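PDB 2P3N: inositol-1-monophosphatase from Thermotoga maritima, which uses magnesium to hydrolyse phosphate esters of broad range, among them inositol 1-phosphate and fructose 1,6-bisphosphate. Local coordinates for residues I41-Q46 with A64-F69; W76-I81 with I96-V101. One frame throughout, in Å; residues are numbered along the deposited sequence.

Interaction 1: residues I41-Q46 with A64-F69. With MG (magnesium ion), chain E.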
loop_
_atom_site.group_PDB
_atom_site.type_symbol
_atom_site.label_atom_id
_atom_site.label_comp_id
_atom_site.label_asym_id
_atom_site.label_seq_id
_atom_site.Cartn_x
_atom_site.Cartn_y
_atom_site.Cartn_z
ATOM N N ILE A 41 -2.388 -3.100 23.753
ATOM C CA ILE A 41 -3.015 -2.789 22.470
ATOM C C ILE A 41 -3.961 -3.919 22.055
ATOM O O ILE A 41 -4.918 -3.686 21.316
ATOM C CB ILE A 41 -1.967 -2.533 21.370
ATOM C CG1 ILE A 41 -1.074 -1.360 21.768
ATOM C CG2 ILE A 41 -2.656 -2.127 20.083
ATOM C CD1 ILE A 41 -0.270 -1.588 23.011
ATOM N N ASP A 42 -3.694 -5.137 22.531
ATOM C CA ASP A 42 -4.572 -6.271 22.241
ATOM C C ASP A 42 -5.935 -5.889 22.837
ATOM O O ASP A 42 -6.978 -6.033 22.195
ATOM C CB ASP A 42 -4.073 -7.554 22.931
ATOM C CG ASP A 42 -2.797 -8.129 22.297
ATOM O OD1 ASP A 42 -2.873 -9.192 21.637
ATOM O OD2 ASP A 42 -1.717 -7.529 22.461
ATOM N N ARG A 43 -5.896 -5.383 24.073
ATOM C CA ARG A 43 -7.094 -4.971 24.815
ATOM C C ARG A 43 -7.782 -3.742 24.246
ATOM O O ARG A 43 -9.001 -3.675 24.169
ATOM C CB ARG A 43 -6.747 -4.664 26.270
ATOM C CG ARG A 43 -6.171 -5.803 27.063
ATOM C CD ARG A 43 -5.962 -5.349 28.503
ATOM N NE ARG A 43 -5.273 -6.350 29.315
ATOM C CZ ARG A 43 -3.971 -6.596 29.253
ATOM N NH1 ARG A 43 -3.207 -5.905 28.415
ATOM N NH2 ARG A 43 -3.433 -7.536 30.019
ATOM N N GLU A 44 -6.992 -2.747 23.889
ATOM C CA GLU A 44 -7.534 -1.524 23.339
ATOM C C GLU A 44 -8.221 -1.842 22.015
ATOM O O GLU A 44 -9.278 -1.294 21.706
ATOM C CB GLU A 44 -6.391 -0.528 23.159
ATOM C CG GLU A 44 -6.750 0.759 22.470
ATOM C CD GLU A 44 -5.630 1.774 22.561
ATOM O OE1 GLU A 44 -4.449 1.365 22.576
ATOM O OE2 GLU A 44 -5.935 2.980 22.613
ATOM N N ALA A 45 -7.623 -2.748 21.247
ATOM C CA ALA A 45 -8.170 -3.148 19.963
ATOM C C ALA A 45 -9.458 -3.917 20.188
ATOM O O ALA A 45 -10.425 -3.767 19.439
ATOM C CB ALA A 45 -7.172 -4.016 19.219
ATOM N N GLN A 46 -9.467 -4.735 21.234
ATOM C CA GLN A 46 -10.637 -5.527 21.560
ATOM C C GLN A 46 -11.776 -4.657 22.049
ATOM O O GLN A 46 -12.943 -4.939 21.763
ATOM C CB GLN A 46 -10.304 -6.547 22.633
ATOM C CG GLN A 46 -11.386 -7.597 22.779
ATOM C CD GLN A 46 -11.085 -8.581 23.874
ATOM O OE1 GLN A 46 -11.510 -8.396 25.016
ATOM N NE2 GLN A 46 -10.329 -9.631 23.543
ATOM N N ALA A 64 -14.314 -13.098 23.161
ATOM C CA ALA A 64 -13.083 -12.454 22.736
ATOM C C ALA A 64 -11.888 -13.024 23.502
ATOM O O ALA A 64 -11.957 -13.247 24.717
ATOM C CB ALA A 64 -13.199 -10.925 22.941
ATOM N N GLU A 65 -10.798 -13.273 22.781
ATOM C CA GLU A 65 -9.603 -13.835 23.392
ATOM C C GLU A 65 -9.285 -13.229 24.744
ATOM O O GLU A 65 -9.288 -13.912 25.759
ATOM C CB GLU A 65 -8.393 -13.658 22.477
ATOM C CG GLU A 65 -7.092 -13.877 23.210
ATOM C CD GLU A 65 -5.953 -14.194 22.295
ATOM O OE1 GLU A 65 -5.829 -13.510 21.258
ATOM O OE2 GLU A 65 -5.181 -15.119 22.622
ATOM N N GLU A 66 -9.013 -11.935 24.747
ATOM C CA GLU A 66 -8.659 -11.237 25.961
ATOM C C GLU A 66 -9.797 -11.016 26.953
ATOM O O GLU A 66 -10.281 -9.895 27.098
ATOM C CB GLU A 66 -8.022 -9.896 25.598
ATOM C CG GLU A 66 -6.501 -9.900 25.603
ATOM C CD GLU A 66 -5.908 -10.841 24.588
ATOM O OE1 GLU A 66 -6.041 -10.567 23.379
ATOM O OE2 GLU A 66 -5.309 -11.855 24.998
ATOM N N GLY A 67 -10.241 -12.075 27.626
ATOM C CA GLY A 67 -11.283 -11.903 28.628
ATOM C C GLY A 67 -12.733 -12.312 28.427
ATOM O O GLY A 67 -13.218 -13.179 29.137
ATOM N N ILE A 68 -13.438 -11.690 27.488
ATOM C CA ILE A 68 -14.854 -11.997 27.263
ATOM C C ILE A 68 -15.104 -13.399 26.715
ATOM O O ILE A 68 -14.779 -13.691 25.564
ATOM C CB ILE A 68 -15.484 -10.978 26.296
ATOM C CG1 ILE A 68 -15.004 -9.564 26.645
ATOM C CG2 ILE A 68 -17.009 -11.061 26.374
ATOM C CD1 ILE A 68 -15.394 -8.516 25.627
ATOM N N PHE A 69 -15.701 -14.264 27.534
ATOM C CA PHE A 69 -15.970 -15.644 27.112
ATOM C C PHE A 69 -17.439 -16.061 27.190
ATOM O O PHE A 69 -17.755 -17.126 27.717
ATOM C CB PHE A 69 -15.140 -16.620 27.951
ATOM C CG PHE A 69 -13.663 -16.324 27.955
ATOM C CD1 PHE A 69 -12.985 -16.043 26.771
ATOM C CD2 PHE A 69 -12.939 -16.358 29.146
ATOM C CE1 PHE A 69 -11.611 -15.801 26.775
ATOM C CE2 PHE A 69 -11.571 -16.120 29.156
ATOM C CZ PHE A 69 -10.907 -15.841 27.970
HETATM MG MG MG E . -4.679 -12.679 19.708
HETATM O O HOH W 1 -5.026 -10.740 20.822
HETATM O O HOH W 2 -3.063 -12.898 20.754
HETATM O O HOH W 3 -4.095 -14.634 19.169
#

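Interaction 2: residues W76-I81 with I96-V101. With MG (magnesium ion), chain E.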
loop_
_atom_site.group_PDB
_atom_site.type_symbol
_atom_site.label_atom_id
_atom_site.label_comp_id
_atom_site.label_asym_id
_atom_site.label_seq_id
_atom_site.Cartn_x
_atom_site.Cartn_y
_atom_site.Cartn_z
ATOM N N TRP A 76 -20.359 -13.608 18.525
ATOM C CA TRP A 76 -19.280 -13.051 17.711
ATOM C C TRP A 76 -17.945 -13.443 18.354
ATOM O O TRP A 76 -17.690 -13.127 19.518
ATOM C CB TRP A 76 -19.363 -11.523 17.660
ATOM C CG TRP A 76 -20.612 -10.949 17.048
ATOM C CD1 TRP A 76 -21.852 -10.864 17.624
ATOM C CD2 TRP A 76 -20.721 -10.303 15.770
ATOM N NE1 TRP A 76 -22.720 -10.196 16.789
ATOM C CE2 TRP A 76 -22.053 -9.842 15.645
ATOM C CE3 TRP A 76 -19.820 -10.067 14.716
ATOM C CZ2 TRP A 76 -22.507 -9.155 14.508
ATOM C CZ3 TRP A 76 -20.278 -9.382 13.583
ATOM C CH2 TRP A 76 -21.609 -8.935 13.493
ATOM N N ILE A 77 -17.089 -14.132 17.611
ATOM C CA ILE A 77 -15.800 -14.517 18.171
ATOM C C ILE A 77 -14.715 -13.572 17.667
ATOM O O ILE A 77 -14.496 -13.414 16.461
ATOM C CB ILE A 77 -15.460 -15.971 17.840
ATOM C CG1 ILE A 77 -16.636 -16.870 18.250
ATOM C CG2 ILE A 77 -14.209 -16.376 18.590
ATOM C CD1 ILE A 77 -16.376 -18.346 18.092
ATOM N N ILE A 78 -14.027 -12.957 18.618
ATOM C CA ILE A 78 -13.020 -11.952 18.323
ATOM C C ILE A 78 -11.608 -12.240 18.776
ATOM O O ILE A 78 -11.377 -12.670 19.897
ATOM C CB ILE A 78 -13.437 -10.615 18.982
ATOM C CG1 ILE A 78 -14.820 -10.211 18.471
ATOM C CG2 ILE A 78 -12.377 -9.542 18.750
ATOM C CD1 ILE A 78 -15.535 -9.248 19.387
ATOM N N ASP A 79 -10.661 -12.011 17.884
ATOM C CA ASP A 79 -9.267 -12.131 18.250
ATOM C C ASP A 79 -8.718 -10.748 17.908
ATOM O O ASP A 79 -8.481 -10.430 16.739
ATOM C CB ASP A 79 -8.535 -13.220 17.469
ATOM C CG ASP A 79 -7.139 -13.487 18.033
ATOM O OD1 ASP A 79 -6.595 -14.597 17.847
ATOM O OD2 ASP A 79 -6.583 -12.572 18.671
ATOM N N PRO A 80 -8.553 -9.892 18.932
ATOM C CA PRO A 80 -8.035 -8.537 18.725
ATOM C C PRO A 80 -6.701 -8.502 17.964
ATOM O O PRO A 80 -6.487 -7.630 17.128
ATOM C CB PRO A 80 -7.943 -7.982 20.153
ATOM C CG PRO A 80 -7.732 -9.225 20.998
ATOM C CD PRO A 80 -8.708 -10.182 20.371
ATOM N N ILE A 81 -5.799 -9.434 18.257
ATOM C CA ILE A 81 -4.525 -9.485 17.543
ATOM C C ILE A 81 -4.077 -10.919 17.445
ATOM O O ILE A 81 -3.602 -11.488 18.423
ATOM C CB ILE A 81 -3.376 -8.709 18.242
ATOM C CG1 ILE A 81 -3.699 -7.216 18.319
ATOM C CG2 ILE A 81 -2.088 -8.913 17.456
ATOM C CD1 ILE A 81 -2.644 -6.379 19.008
ATOM N N ILE A 96 -6.514 -9.289 12.529
ATOM C CA ILE A 96 -7.649 -9.136 13.428
ATOM C C ILE A 96 -8.684 -10.099 12.886
ATOM O O ILE A 96 -8.936 -10.135 11.689
ATOM C CB ILE A 96 -8.265 -7.730 13.382
ATOM C CG1 ILE A 96 -7.189 -6.656 13.566
ATOM C CG2 ILE A 96 -9.289 -7.593 14.489
ATOM C CD1 ILE A 96 -7.777 -5.229 13.554
ATOM N N SER A 97 -9.298 -10.881 13.755
ATOM C CA SER A 97 -10.275 -11.832 13.270
ATOM C C SER A 97 -11.644 -11.652 13.918
ATOM O O SER A 97 -11.755 -11.394 15.122
ATOM C CB SER A 97 -9.753 -13.250 13.491
ATOM O OG SER A 97 -10.443 -14.173 12.673
ATOM N N LEU A 98 -12.683 -11.770 13.090
ATOM C CA LEU A 98 -14.068 -11.637 13.533
ATOM C C LEU A 98 -14.971 -12.653 12.846
ATOM O O LEU A 98 -15.192 -12.575 11.638
ATOM C CB LEU A 98 -14.613 -10.231 13.235
ATOM C CG LEU A 98 -16.021 -9.978 13.791
ATOM C CD1 LEU A 98 -15.983 -10.084 15.321
ATOM C CD2 LEU A 98 -16.517 -8.600 13.388
ATOM N N ALA A 99 -15.487 -13.606 13.616
ATOM C CA ALA A 99 -16.398 -14.608 13.072
ATOM C C ALA A 99 -17.746 -14.434 13.751
ATOM O O ALA A 99 -17.802 -14.096 14.933
ATOM C CB ALA A 99 -15.869 -16.019 13.332
ATOM N N TYR A 100 -18.827 -14.629 13.002
ATOM C CA TYR A 100 -20.160 -14.546 13.591
ATOM C C TYR A 100 -20.802 -15.928 13.550
ATOM O O TYR A 100 -21.271 -16.388 12.512
ATOM C CB TYR A 100 -21.076 -13.559 12.870
ATOM C CG TYR A 100 -22.476 -13.612 13.449
ATOM C CD1 TYR A 100 -22.726 -13.189 14.760
ATOM C CD2 TYR A 100 -23.529 -14.173 12.723
ATOM C CE1 TYR A 100 -23.988 -13.333 15.331
ATOM C CE2 TYR A 100 -24.791 -14.320 13.284
ATOM C CZ TYR A 100 -25.014 -13.902 14.586
ATOM O OH TYR A 100 -26.262 -14.071 15.137
ATOM N N VAL A 101 -20.816 -16.568 14.710
ATOM C CA VAL A 101 -21.356 -17.898 14.879
ATOM C C VAL A 101 -22.815 -17.826 15.307
ATOM O O VAL A 101 -23.170 -17.082 16.223
ATOM C CB VAL A 101 -20.547 -18.649 15.953
ATOM C CG1 VAL A 101 -20.927 -20.094 15.989
ATOM C CG2 VAL A 101 -19.075 -18.502 15.674
HETATM MG MG MG E . -4.679 -12.679 19.708
HETATM O O HOH W 4 -12.249 -15.316 15.028
HETATM O O HOH W 3 -4.095 -14.634 19.169
HETATM O O HOH W 1 -5.026 -10.740 20.822
HETATM O O HOH W 2 -3.063 -12.898 20.754
#

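Interaction 1: residues I41-Q46 with A64-F69
Water 1 is the best-held polar atom here, with four partners. It binds the magnesium ion at 2.3 Å. It donates one hydrogen bond to Asp42 OD1 (2.8 Å) and one to Glu66 OE1 (2.8 Å), and it accepts one from the backbone N of Ile81. Asp42 lies near the start of helix 40-56; Glu66 sits at the centre of an inverse gamma turn just after strand 61-64. The Glu66 chain bends at CG (chi2 62°), so OE1 comes across to the CB of Asp42. The two carboxylate planes are nearly perpendicular, and Asp42 OD1 stays 3.9 Å from Glu66 OE1. Their other bonds lie outside the pair: Thr84 also bonds Asp42 OD1, Thr39 bonds OD2, and Lys31 forms a salt bridge with Glu66 OE2. One turn along the helix, Gln46 runs out straight, CG anti to the backbone N (chi1 -167°). Its amide lies over the methyl of Ala64, CD to CB 3.3 Å, and beside the backbone of Glu66. Between these contacts Glu65 turns to the metal and binds it through OE1 at 2.1 Å. Glu65 is a direct ligand of the inositol monophosphatase metal site; Glu66 and Asp42 act from the second shell, through water 1. With both protons pointing at carboxylates, water 1 is fixed in rotation. The metal and Lys31 probably offset the repulsion between the acids.

Interaction 2: residues W76-I81 with I96-V101
Trp76 and Tyr100 meet edge-to-face, with Tyr100 supplying the edge. Their planes stand 55° apart, and the centroid of the five-membered ring of Trp76 is 4.7 Å from that of Tyr100. Tyr100 CD1 lies over the indole face, offset toward the rim, 3.5 Å from Trp76 CE2. With CG anti to the backbone N (chi1 175°) in Tyr100 and anti to the carbonyl carbon in Trp76, the side chains of this non-hydrogen-bonded pair cross obliquely. Leu98 meets the edge of the same indole. Its CG lies in the ring plane, and its CD2 is 3.8 Å from Trp76 CZ3. Its other methyl, CD1, presses tightly on Ile78 CG1 at 3.4 Å, the two side chains running alongside each other. These four residues share one face of the antiparallel strand pair, under helices 2-21 and 40-56. The polar ends are held from outside: Glu60 bonds Trp76 NE1, and Glu102 bonds Tyr100 OH.

The other face carries Ile77, Asp79, Ser97 and Ala99, toward helix 199-211. Four backbone hydrogen bonds join the pairs Ile77-Ala99 and Asp79-Ser97, the shortest from Ile77 N to Ala99 O (2.8 Å). Water 4 links Ile77 O to Ser97 OG.

Asp79 extends with CG anti to the backbone N (chi1 -170°), and its OD2 binds magnesium at 2.2 Å. The chain turns a corner at Pro80, and Ile81 O binds the same ion at 2.1 Å. Asp79 begins the family's Asp-Pro-Ile-Asp-Gly-Thr motif. Asp79 OD1 takes a hydrogen bond from water 3 and lies near Asp201. This pairing of acids is consistent with a second magnesium site, which would probably relieve their repulsion.

Overall arrangement
Interactions 1 and 2 follow one another along the chain and meet at one magnesium ion, their centres 10 Å apart. Interaction 1 supplies Glu65 and interaction 2 supplies Asp79 and Ile81; waters 1, 2 and 3 fill the other positions. Glu65 OE1 and Asp79 OD2 come within 2.9 Å, as the shared cation allows. The backbones join too: Glu65 N is 3.0 Å from Ile78 O, a probable hydrogen bond from the residue just after strand 61-64 to the neighbouring parallel strand 74-79. Pro80 packs against both segments of interaction 1, with CB 3.0 Å from Asp42 O. Asp82 to Thr84, which follow Ile81, probably bind substrate.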